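Putative membrane anchored protein (Corynebacterium diphtheriae, PDB 3LSO) is of unknown function but is probably a membrane-anchored cell-envelope protein, rich in beta strands and without helices, with an N-terminal domain of the E-set clan. Local coordinates at residues Ala87-Ser93 / Leu161-Val167; Pro156-Thr162 / Thr174-Ala180; Val26-Cys32 / Asn44-Ser50. One frame throughout, in Å; residues are numbered along the deposited sequence.

How the contacts relate
The three contacts illustrate how one beta sheet is assembled from successive antiparallel pairs. In sheet order the strands run 87-97, 150-167, 170-177, 25-36 and 41-54. Contact 1 joins the first two of these, contact 2 the second and third, contact 3 the last two. Contacts 1 and 2 share Leu161 and Thr162 on strand 150-167, and their centres lie about 15 Å apart. Contacts 2 and 3 are closer, about 8 Å between centres, and are locked together by the disulfide Cys32 SG to Cys176 SG (2.1 Å). Contact 1 reaches contact 3, about 17 Å away between centres, where Leu161 CD1 packs on Phe49 CE1 at 3.8 Å.

Contact 1: Ala87-Ser93 / Leu161-Val167; sequences AKLTKSS and LTNTASV
A strand can absorb an extra residue without losing its partner, and 87-93 against 161-167 is a clear instance. Both chains are extended apart from Thr90, where 87-93 turns a corner, and run antiparallel, with axes at 170° and 4.3 Å for strand 91-93 and 152° and 4.6 Å for strand 87-89. Leu161 approaches the partner through its backbone, CA to Ser93 O 3.3 Å. Thr162 forms a hydrogen-bonded pair with Ser93: Ser93 N to Thr162 O 2.7 Å, Thr162 N to Ser93 O 3.0 Å. Asn163 faces Ser92 in a non-hydrogen-bonded pair, CA to CA 3.9 Å. Thr164 is the pivot. Its N donates to Lys91 O (2.9 Å), while its O accepts from Lys91 N (3.3 Å), Thr90 N (2.7 Å) and Thr90 OG1 (2.9 Å), the last favoured by the p rotamer of Thr90. Two residues opposite one, with Thr90 at phi/psi -88/-39, make a classic beta bulge. Beyond it Ala165 pairs with Leu89, CB to Leu89 CD2 4.2 Å, and Ser166 with Lys88 through Lys88 N to Ser166 O (3.1 Å) and Ser166 N to Lys88 O (2.9 Å). Val167 CG2 meets Ala87 CB at 3.8 Å. Strand 170-177 flanks 161-167, with Thr164 OG1 hydrogen-bonded to Asn173; strand 117-129 flanks 87-93, taking Leu89 against Leu124 and Ala126, with Ser93 OG hydrogen-bonded to Asn121.

Contact 2: Pro156-Thr162 / Thr174-Ala180; sequences PEKTILT and TTCTTNA
Three backbone hydrogen bonds set the register between 156-162 and 174-180: Cys176 N to Leu161 O at 2.8 Å, Thr178 N to Lys158 O at 2.9 Å, and a weak return bond from Leu161 N to Cys176 O at 3.4 Å. Strands 160-162 and 174-177 are antiparallel, their axes 174° apart in direction and 4.8 Å at closest approach. Leu161 and Cys176 form the hydrogen-bonded pair (CA to CA 5.1 Å), followed by Thr162 with Thr175 as a non-hydrogen-bonded pair (CA to CA 4.6 Å). Ile160 and Leu161 both face Cys176, and Ile160, with phi/psi -73/-25, departs from extended geometry: a classic beta bulge. Just before it the chain turns a corner at Lys158 and Thr159, Lys158 taking phi/psi -49/-45. CA-H...O contacts accompany these bonds, from Thr177 CA to Lys158 O (3.1 Å), Thr162 CA to Thr174 O (3.3 Å) and Thr159 CA to Cys176 O (3.4 Å). Packing completes the contact. Leu161 CD2 lies 3.9 Å from Cys176 SG, Ile160 CG2 3.9 Å from Thr178 CG2, and Pro156 CG 3.9 Å from Ala180 CB. The m rotamer of Cys176 carries SG to the disulfide with Cys32, and Thr178 OG1 is hydrogen-bonded to Asp29 O, both on strand 25-36. The whole is a bulged beta hairpin, strand 150-167 returning as 170-177, within the E-set-clan N-terminal domain.

Contact 3: Val26-Cys32 / Asn44-Ser50; sequences VTSDVDC and NQKSNFS
Backbone hydrogen bonds carry the pairing of 26-32 with 44-50, two arms of a beta hairpin whose strands 29-32 and 44-48 run antiparallel at 154°. Val30 and Ser47 exchange bonds, Val30 N to Ser47 O at 3.0 Å and Ser47 N to Val30 O at 2.8 Å. So do Cys32 and Gln45, Cys32 N to Gln45 O at 3.0 Å and Gln45 N to Cys32 O at 2.8 Å. Phe49 N to Ser28 O (3.1 Å) continues the series. Asp29 with Asn48 and Asp31 with Lys46 are non-hydrogen-bonded pairs; between side chains there is one weak bond, Asn48 ND2 to Asp29 OD1 at 2.8 Å. Apolar packing joins Val30 CG1 to Phe49 CB at 3.9 Å. With chi1 t, the Phe49 ring leads away from 26-32 to Ile160 and Leu161. Asp29, Asp31, Lys46 and Asn48 thus make one face wholly polar; the other is mixed, Val30 and Cys32 sharing it with Ser47 and Gln45, and there Cys32 fastens the hairpin covalently to Cys176 of strand 170-177.

Contact 1: Ala87-Ser93 / Leu161-Val167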
loop_
_atom_site.group_PDB
_atom_site.type_symbol
_atom_site.label_atom_id
_atom_site.label_comp_id
_atom_site.label_asym_id
_atom_site.label_seq_id
_atom_site.Cartn_x
_atom_site.Cartn_y
_atom_site.Cartn_z
ATOM N N ALA B 87 2.031 48.735 31.790
ATOM C CA ALA B 87 3.105 47.786 31.483
ATOM C C ALA B 87 2.797 47.010 30.209
ATOM O O ALA B 87 1.738 46.398 30.093
ATOM C CB ALA B 87 3.304 46.833 32.638
ATOM N N LYS B 88 3.724 47.040 29.255
ATOM C CA LYS B 88 3.547 46.385 27.958
ATOM C C LYS B 88 4.697 45.434 27.679
ATOM O O LYS B 88 5.780 45.611 28.222
ATOM C CB LYS B 88 3.507 47.415 26.838
ATOM C CG LYS B 88 2.284 48.283 26.822
ATOM C CD LYS B 88 2.194 49.062 25.516
ATOM C CE LYS B 88 1.273 50.275 25.673
ATOM N NZ LYS B 88 0.991 50.941 24.370
ATOM N N LEU B 89 4.465 44.436 26.829
ATOM C CA LEU B 89 5.546 43.599 26.331
ATOM C C LEU B 89 5.984 44.112 24.984
ATOM O O LEU B 89 5.195 44.170 24.051
ATOM C CB LEU B 89 5.102 42.150 26.179
ATOM C CG LEU B 89 4.710 41.336 27.407
ATOM C CD1 LEU B 89 4.201 39.979 26.977
ATOM C CD2 LEU B 89 5.876 41.204 28.348
ATOM N N THR B 90 7.248 44.484 24.886
ATOM C CA THR B 90 7.792 44.988 23.639
ATOM C C THR B 90 8.297 43.823 22.782
ATOM O O THR B 90 8.117 43.820 21.561
ATOM C CB THR B 90 8.910 46.009 23.895
ATOM O OG1 THR B 90 9.947 45.401 24.666
ATOM C CG2 THR B 90 8.378 47.175 24.674
ATOM N N LYS B 91 8.914 42.839 23.436
ATOM C CA LYS B 91 9.431 41.629 22.800
ATOM C C LYS B 91 8.971 40.420 23.609
ATOM O O LYS B 91 8.771 40.528 24.811
ATOM C CB LYS B 91 10.961 41.634 22.818
ATOM C CG LYS B 91 11.632 42.663 21.934
ATOM C CD LYS B 91 13.125 42.789 22.290
ATOM C CE LYS B 91 13.865 43.695 21.299
ATOM N NZ LYS B 91 13.859 43.096 19.918
ATOM N N SER B 92 8.804 39.273 22.961
ATOM C CA SER B 92 8.698 38.006 23.681
ATOM C C SER B 92 8.996 36.818 22.774
ATOM O O SER B 92 8.854 36.904 21.553
ATOM C CB SER B 92 7.349 37.847 24.380
ATOM O OG SER B 92 6.290 37.855 23.471
ATOM N N SER B 93 9.422 35.713 23.379
ATOM C CA SER B 93 9.964 34.591 22.642
ATOM C C SER B 93 9.664 33.294 23.359
ATOM O O SER B 93 10.145 33.085 24.469
ATOM C CB SER B 93 11.484 34.743 22.515
ATOM O OG SER B 93 11.894 34.893 21.167
ATOM N N LEU B 161 11.419 30.669 27.607
ATOM C CA LEU B 161 10.675 31.910 27.455
ATOM C C LEU B 161 11.527 33.122 27.809
ATOM O O LEU B 161 12.203 33.130 28.840
ATOM C CB LEU B 161 9.432 31.840 28.335
ATOM C CG LEU B 161 8.296 32.829 28.145
ATOM C CD1 LEU B 161 6.969 32.109 28.405
ATOM C CD2 LEU B 161 8.452 34.042 29.079
ATOM N N THR B 162 11.514 34.126 26.929
ATOM C CA THR B 162 12.129 35.416 27.209
ATOM C C THR B 162 11.157 36.479 26.774
ATOM O O THR B 162 10.489 36.332 25.743
ATOM C CB THR B 162 13.404 35.676 26.399
ATOM O OG1 THR B 162 13.054 35.900 25.025
ATOM C CG2 THR B 162 14.433 34.543 26.518
ATOM N N ASN B 163 11.068 37.551 27.551
ATOM C CA ASN B 163 10.313 38.707 27.115
ATOM C C ASN B 163 11.039 39.966 27.520
ATOM O O ASN B 163 12.038 39.913 28.259
ATOM C CB ASN B 163 8.878 38.687 27.650
ATOM C CG ASN B 163 8.792 39.109 29.090
ATOM O OD1 ASN B 163 9.222 38.388 29.991
ATOM N ND2 ASN B 163 8.246 40.287 29.321
ATOM N N THR B 164 10.537 41.087 27.006
ATOM C CA THR B 164 11.028 42.412 27.340
ATOM C C THR B 164 9.845 43.322 27.528
ATOM O O THR B 164 9.000 43.449 26.651
ATOM C CB THR B 164 11.994 42.941 26.270
ATOM O OG1 THR B 164 13.145 42.080 26.250
ATOM C CG2 THR B 164 12.416 44.379 26.571
ATOM N N ALA B 165 9.794 43.930 28.700
ATOM C CA ALA B 165 8.660 44.711 29.111
ATOM C C ALA B 165 9.052 46.160 29.281
ATOM O O ALA B 165 10.112 46.475 29.830
ATOM C CB ALA B 165 8.086 44.171 30.412
ATOM N N SER B 166 8.173 47.040 28.822
ATOM C CA SER B 166 8.324 48.466 29.051
ATOM C C SER B 166 7.352 48.926 30.144
ATOM O O SER B 166 6.129 48.853 29.973
ATOM C CB SER B 166 8.096 49.230 27.753
ATOM O OG SER B 166 8.267 50.603 27.982
ATOM N N VAL B 167 7.907 49.410 31.255
ATOM C CA VAL B 167 7.141 49.725 32.462
ATOM C C VAL B 167 7.536 51.085 33.034
ATOM O O VAL B 167 8.570 51.216 33.684
ATOM C CB VAL B 167 7.407 48.654 33.561
ATOM C CG1 VAL B 167 6.646 48.968 34.846
ATOM C CG2 VAL B 167 7.096 47.229 33.052
#

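Contact 2: Pro156-Thr162 / Thr174-Ala180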
loop_
_atom_site.group_PDB
_atom_site.type_symbol
_atom_site.label_atom_id
_atom_site.label_comp_id
_atom_site.label_asym_id
_atom_site.label_seq_id
_atom_site.Cartn_x
_atom_site.Cartn_y
_atom_site.Cartn_z
ATOM N N PRO B 156 10.793 21.053 25.170
ATOM C CA PRO B 156 11.043 22.483 25.441
ATOM C C PRO B 156 12.532 22.822 25.362
ATOM O O PRO B 156 13.378 21.933 25.469
ATOM C CB PRO B 156 10.526 22.682 26.875
ATOM C CG PRO B 156 10.426 21.306 27.464
ATOM C CD PRO B 156 10.164 20.368 26.317
ATOM N N GLU B 157 12.845 24.093 25.151
ATOM C CA GLU B 157 14.222 24.559 25.199
ATOM C C GLU B 157 14.575 24.900 26.637
ATOM O O GLU B 157 13.710 25.295 27.411
ATOM C CB GLU B 157 14.429 25.762 24.268
ATOM C CG GLU B 157 14.956 25.398 22.848
ATOM C CD GLU B 157 16.442 24.998 22.837
ATOM O OE1 GLU B 157 17.173 25.343 23.802
ATOM O OE2 GLU B 157 16.887 24.338 21.870
ATOM N N LYS B 158 15.841 24.725 27.002
ATOM C CA LYS B 158 16.300 25.058 28.348
ATOM C C LYS B 158 15.823 26.466 28.752
ATOM O O LYS B 158 15.331 26.655 29.866
ATOM C CB LYS B 158 17.824 24.903 28.452
ATOM C CG LYS B 158 18.430 25.192 29.837
ATOM C CD LYS B 158 18.336 23.984 30.775
ATOM C CE LYS B 158 18.756 24.339 32.215
ATOM N NZ LYS B 158 20.173 23.978 32.500
ATOM N N THR B 159 15.957 27.435 27.844
ATOM C CA THR B 159 15.383 28.771 28.028
ATOM C C THR B 159 14.088 28.856 27.249
ATOM O O THR B 159 14.052 29.258 26.082
ATOM C CB THR B 159 16.350 29.906 27.592
ATOM O OG1 THR B 159 17.612 29.747 28.263
ATOM C CG2 THR B 159 15.768 31.272 27.933
ATOM N N ILE B 160 13.018 28.474 27.918
ATOM C CA ILE B 160 11.730 28.294 27.270
ATOM C C ILE B 160 11.070 29.610 26.904
ATOM O O ILE B 160 10.266 29.680 25.981
ATOM C CB ILE B 160 10.777 27.414 28.135
ATOM C CG1 ILE B 160 9.370 27.396 27.567
ATOM C CG2 ILE B 160 10.720 27.902 29.545
ATOM C CD1 ILE B 160 9.176 26.345 26.533
ATOM N N LEU B 161 11.419 30.669 27.607
ATOM C CA LEU B 161 10.675 31.910 27.455
ATOM C C LEU B 161 11.527 33.122 27.809
ATOM O O LEU B 161 12.203 33.130 28.840
ATOM C CB LEU B 161 9.432 31.840 28.335
ATOM C CG LEU B 161 8.296 32.829 28.145
ATOM C CD1 LEU B 161 6.969 32.109 28.405
ATOM C CD2 LEU B 161 8.452 34.042 29.079
ATOM N N THR B 162 11.514 34.126 26.929
ATOM C CA THR B 162 12.129 35.416 27.209
ATOM C C THR B 162 11.157 36.479 26.774
ATOM O O THR B 162 10.489 36.332 25.743
ATOM C CB THR B 162 13.404 35.676 26.399
ATOM O OG1 THR B 162 13.054 35.900 25.025
ATOM C CG2 THR B 162 14.433 34.543 26.518
ATOM N N THR B 174 12.978 39.699 31.042
ATOM C CA THR B 174 12.698 38.501 31.790
ATOM C C THR B 174 13.277 37.308 31.056
ATOM O O THR B 174 13.121 37.192 29.842
ATOM C CB THR B 174 11.199 38.327 31.966
ATOM O OG1 THR B 174 10.644 39.552 32.460
ATOM C CG2 THR B 174 10.886 37.192 32.943
ATOM N N THR B 175 13.957 36.428 31.782
ATOM C CA THR B 175 14.449 35.185 31.202
ATOM C C THR B 175 13.947 34.022 32.039
ATOM O O THR B 175 14.147 34.011 33.245
ATOM C CB THR B 175 15.973 35.152 31.158
ATOM O OG1 THR B 175 16.407 35.817 29.983
ATOM C CG2 THR B 175 16.493 33.716 31.107
ATOM N N CYS B 176 13.310 33.053 31.393
ATOM C CA CYS B 176 12.757 31.901 32.070
ATOM C C CYS B 176 13.397 30.616 31.584
ATOM O O CYS B 176 13.417 30.352 30.381
ATOM C CB CYS B 176 11.255 31.827 31.840
ATOM S SG CYS B 176 10.369 33.269 32.401
ATOM N N THR B 177 13.901 29.818 32.524
ATOM C CA THR B 177 14.503 28.533 32.210
ATOM C C THR B 177 13.705 27.413 32.843
ATOM O O THR B 177 13.165 27.559 33.943
ATOM C CB THR B 177 15.946 28.408 32.761
ATOM O OG1 THR B 177 15.901 28.174 34.179
ATOM C CG2 THR B 177 16.793 29.649 32.448
ATOM N N THR B 178 13.675 26.277 32.157
ATOM C CA THR B 178 13.078 25.058 32.687
ATOM C C THR B 178 14.017 23.877 32.441
ATOM O O THR B 178 14.897 23.959 31.579
ATOM C CB THR B 178 11.684 24.807 32.069
ATOM O OG1 THR B 178 10.968 23.853 32.860
ATOM C CG2 THR B 178 11.788 24.314 30.635
ATOM N N ASN B 179 13.835 22.800 33.214
ATOM C CA ASN B 179 14.605 21.550 33.066
ATOM C C ASN B 179 13.789 20.390 32.503
ATOM O O ASN B 179 14.182 19.234 32.639
ATOM C CB ASN B 179 15.180 21.097 34.416
ATOM C CG ASN B 179 16.143 22.096 35.021
ATOM O OD1 ASN B 179 16.741 22.928 34.327
ATOM N ND2 ASN B 179 16.297 22.022 36.332
ATOM N N ALA B 180 12.651 20.681 31.891
ATOM C CA ALA B 180 11.783 19.616 31.413
ATOM C C ALA B 180 12.291 18.929 30.135
ATOM O O ALA B 180 12.808 19.584 29.218
ATOM C CB ALA B 180 10.372 20.125 31.227
#

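Contact 3: Val26-Cys32 / Asn44-Ser50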
loop_
_atom_site.group_PDB
_atom_site.type_symbol
_atom_site.label_atom_id
_atom_site.label_comp_id
_atom_site.label_asym_id
_atom_site.label_seq_id
_atom_site.Cartn_x
_atom_site.Cartn_y
_atom_site.Cartn_z
ATOM N N VAL B 26 0.880 19.727 28.270
ATOM C CA VAL B 26 2.146 19.526 29.014
ATOM C C VAL B 26 2.716 20.734 29.808
ATOM O O VAL B 26 3.315 21.647 29.231
ATOM C CB VAL B 26 3.246 18.861 28.118
ATOM C CG1 VAL B 26 4.297 18.170 28.999
ATOM C CG2 VAL B 26 2.630 17.838 27.154
ATOM N N THR B 27 2.544 20.698 31.134
ATOM C CA THR B 27 3.027 21.751 32.055
ATOM C C THR B 27 4.409 21.429 32.644
ATOM O O THR B 27 4.862 20.285 32.606
ATOM C CB THR B 27 2.088 21.936 33.267
ATOM O OG1 THR B 27 2.224 20.800 34.123
ATOM C CG2 THR B 27 0.630 22.073 32.852
ATOM N N SER B 28 5.054 22.442 33.223
ATOM C CA SER B 28 6.441 22.321 33.693
ATOM C C SER B 28 6.955 23.568 34.403
ATOM O O SER B 28 6.701 24.686 33.975
ATOM C CB SER B 28 7.374 22.003 32.523
ATOM O OG SER B 28 7.198 22.927 31.459
ATOM N N ASP B 29 7.714 23.343 35.470
ATOM C CA ASP B 29 8.275 24.396 36.307
ATOM C C ASP B 29 9.263 25.267 35.560
ATOM O O ASP B 29 10.150 24.762 34.883
ATOM C CB ASP B 29 8.964 23.772 37.517
ATOM C CG ASP B 29 7.994 23.056 38.428
ATOM O OD1 ASP B 29 6.777 23.312 38.306
ATOM O OD2 ASP B 29 8.442 22.246 39.275
ATOM N N VAL B 30 9.094 26.579 35.692
ATOM C CA VAL B 30 10.033 27.556 35.131
ATOM C C VAL B 30 10.665 28.368 36.231
ATOM O O VAL B 30 10.094 28.517 37.311
ATOM C CB VAL B 30 9.376 28.529 34.100
ATOM C CG1 VAL B 30 9.127 27.831 32.810
ATOM C CG2 VAL B 30 8.078 29.092 34.615
ATOM N N ASP B 31 11.858 28.878 35.952
ATOM C CA ASP B 31 12.565 29.755 36.875
ATOM C C ASP B 31 12.906 31.044 36.131
ATOM O O ASP B 31 13.840 31.082 35.325
ATOM C CB ASP B 31 13.825 29.066 37.399
ATOM C CG ASP B 31 14.367 29.701 38.677
ATOM O OD1 ASP B 31 14.238 30.937 38.874
ATOM O OD2 ASP B 31 14.939 28.940 39.493
ATOM N N CYS B 32 12.138 32.092 36.402
ATOM C CA CYS B 32 12.267 33.348 35.667
ATOM C C CYS B 32 13.169 34.367 36.359
ATOM O O CYS B 32 13.032 34.598 37.554
ATOM C CB CYS B 32 10.879 33.938 35.406
ATOM S SG CYS B 32 9.837 32.848 34.381
ATOM N N ASN B 44 13.484 37.741 40.768
ATOM C CA ASN B 44 13.676 36.334 40.498
ATOM C C ASN B 44 12.480 35.529 40.999
ATOM O O ASN B 44 12.156 35.574 42.190
ATOM C CB ASN B 44 14.950 35.956 41.273
ATOM C CG ASN B 44 15.332 34.547 41.109
ATOM O OD1 ASN B 44 15.631 34.110 40.001
ATOM N ND2 ASN B 44 15.355 33.810 42.207
ATOM N N GLN B 45 11.809 34.797 40.116
ATOM C CA GLN B 45 10.601 34.075 40.541
ATOM C C GLN B 45 10.327 32.737 39.864
ATOM O O GLN B 45 10.210 32.664 38.644
ATOM C CB GLN B 45 9.369 34.969 40.391
ATOM C CG GLN B 45 8.236 34.604 41.361
ATOM C CD GLN B 45 6.880 35.130 40.918
ATOM O OE1 GLN B 45 6.720 35.614 39.788
ATOM N NE2 GLN B 45 5.890 35.025 41.801
ATOM N N LYS B 46 10.203 31.694 40.680
ATOM C CA LYS B 46 9.811 30.371 40.208
ATOM C C LYS B 46 8.335 30.361 39.861
ATOM O O LYS B 46 7.526 30.960 40.564
ATOM C CB LYS B 46 10.106 29.294 41.260
ATOM C CG LYS B 46 11.494 28.662 41.156
ATOM C CD LYS B 46 11.631 27.402 42.003
ATOM C CE LYS B 46 11.750 27.729 43.486
ATOM N NZ LYS B 46 12.718 28.844 43.705
ATOM N N SER B 47 7.997 29.658 38.779
ATOM C CA SER B 47 6.633 29.623 38.249
ATOM C C SER B 47 6.279 28.315 37.500
ATOM O O SER B 47 6.945 27.281 37.677
ATOM C CB SER B 47 6.419 30.829 37.345
ATOM O OG SER B 47 5.068 30.930 36.972
ATOM N N ASN B 48 5.225 28.376 36.674
ATOM C CA ASN B 48 4.714 27.232 35.896
ATOM C C ASN B 48 4.219 27.645 34.510
ATOM O O ASN B 48 3.564 28.674 34.369
ATOM C CB ASN B 48 3.585 26.517 36.656
ATOM C CG ASN B 48 4.098 25.379 37.529
ATOM O OD1 ASN B 48 4.078 25.458 38.763
ATOM N ND2 ASN B 48 4.575 24.315 36.886
ATOM N N PHE B 49 4.515 26.823 33.501
ATOM C CA PHE B 49 4.218 27.127 32.096
ATOM C C PHE B 49 3.457 25.991 31.446
ATOM O O PHE B 49 4.036 24.946 31.145
ATOM C CB PHE B 49 5.518 27.351 31.337
ATOM C CG PHE B 49 5.343 27.540 29.855
ATOM C CD1 PHE B 49 4.974 28.783 29.333
ATOM C CD2 PHE B 49 5.586 26.491 28.970
ATOM C CE1 PHE B 49 4.825 28.977 27.942
ATOM C CE2 PHE B 49 5.445 26.680 27.571
ATOM C CZ PHE B 49 5.059 27.924 27.063
ATOM N N SER B 50 2.169 26.209 31.201
ATOM C CA SER B 50 1.290 25.161 30.673
ATOM C C SER B 50 0.849 25.403 29.219
ATOM O O SER B 50 0.310 26.462 28.891
ATOM C CB SER B 50 0.076 24.974 31.591
ATOM O OG SER B 50 -0.604 26.194 31.802
#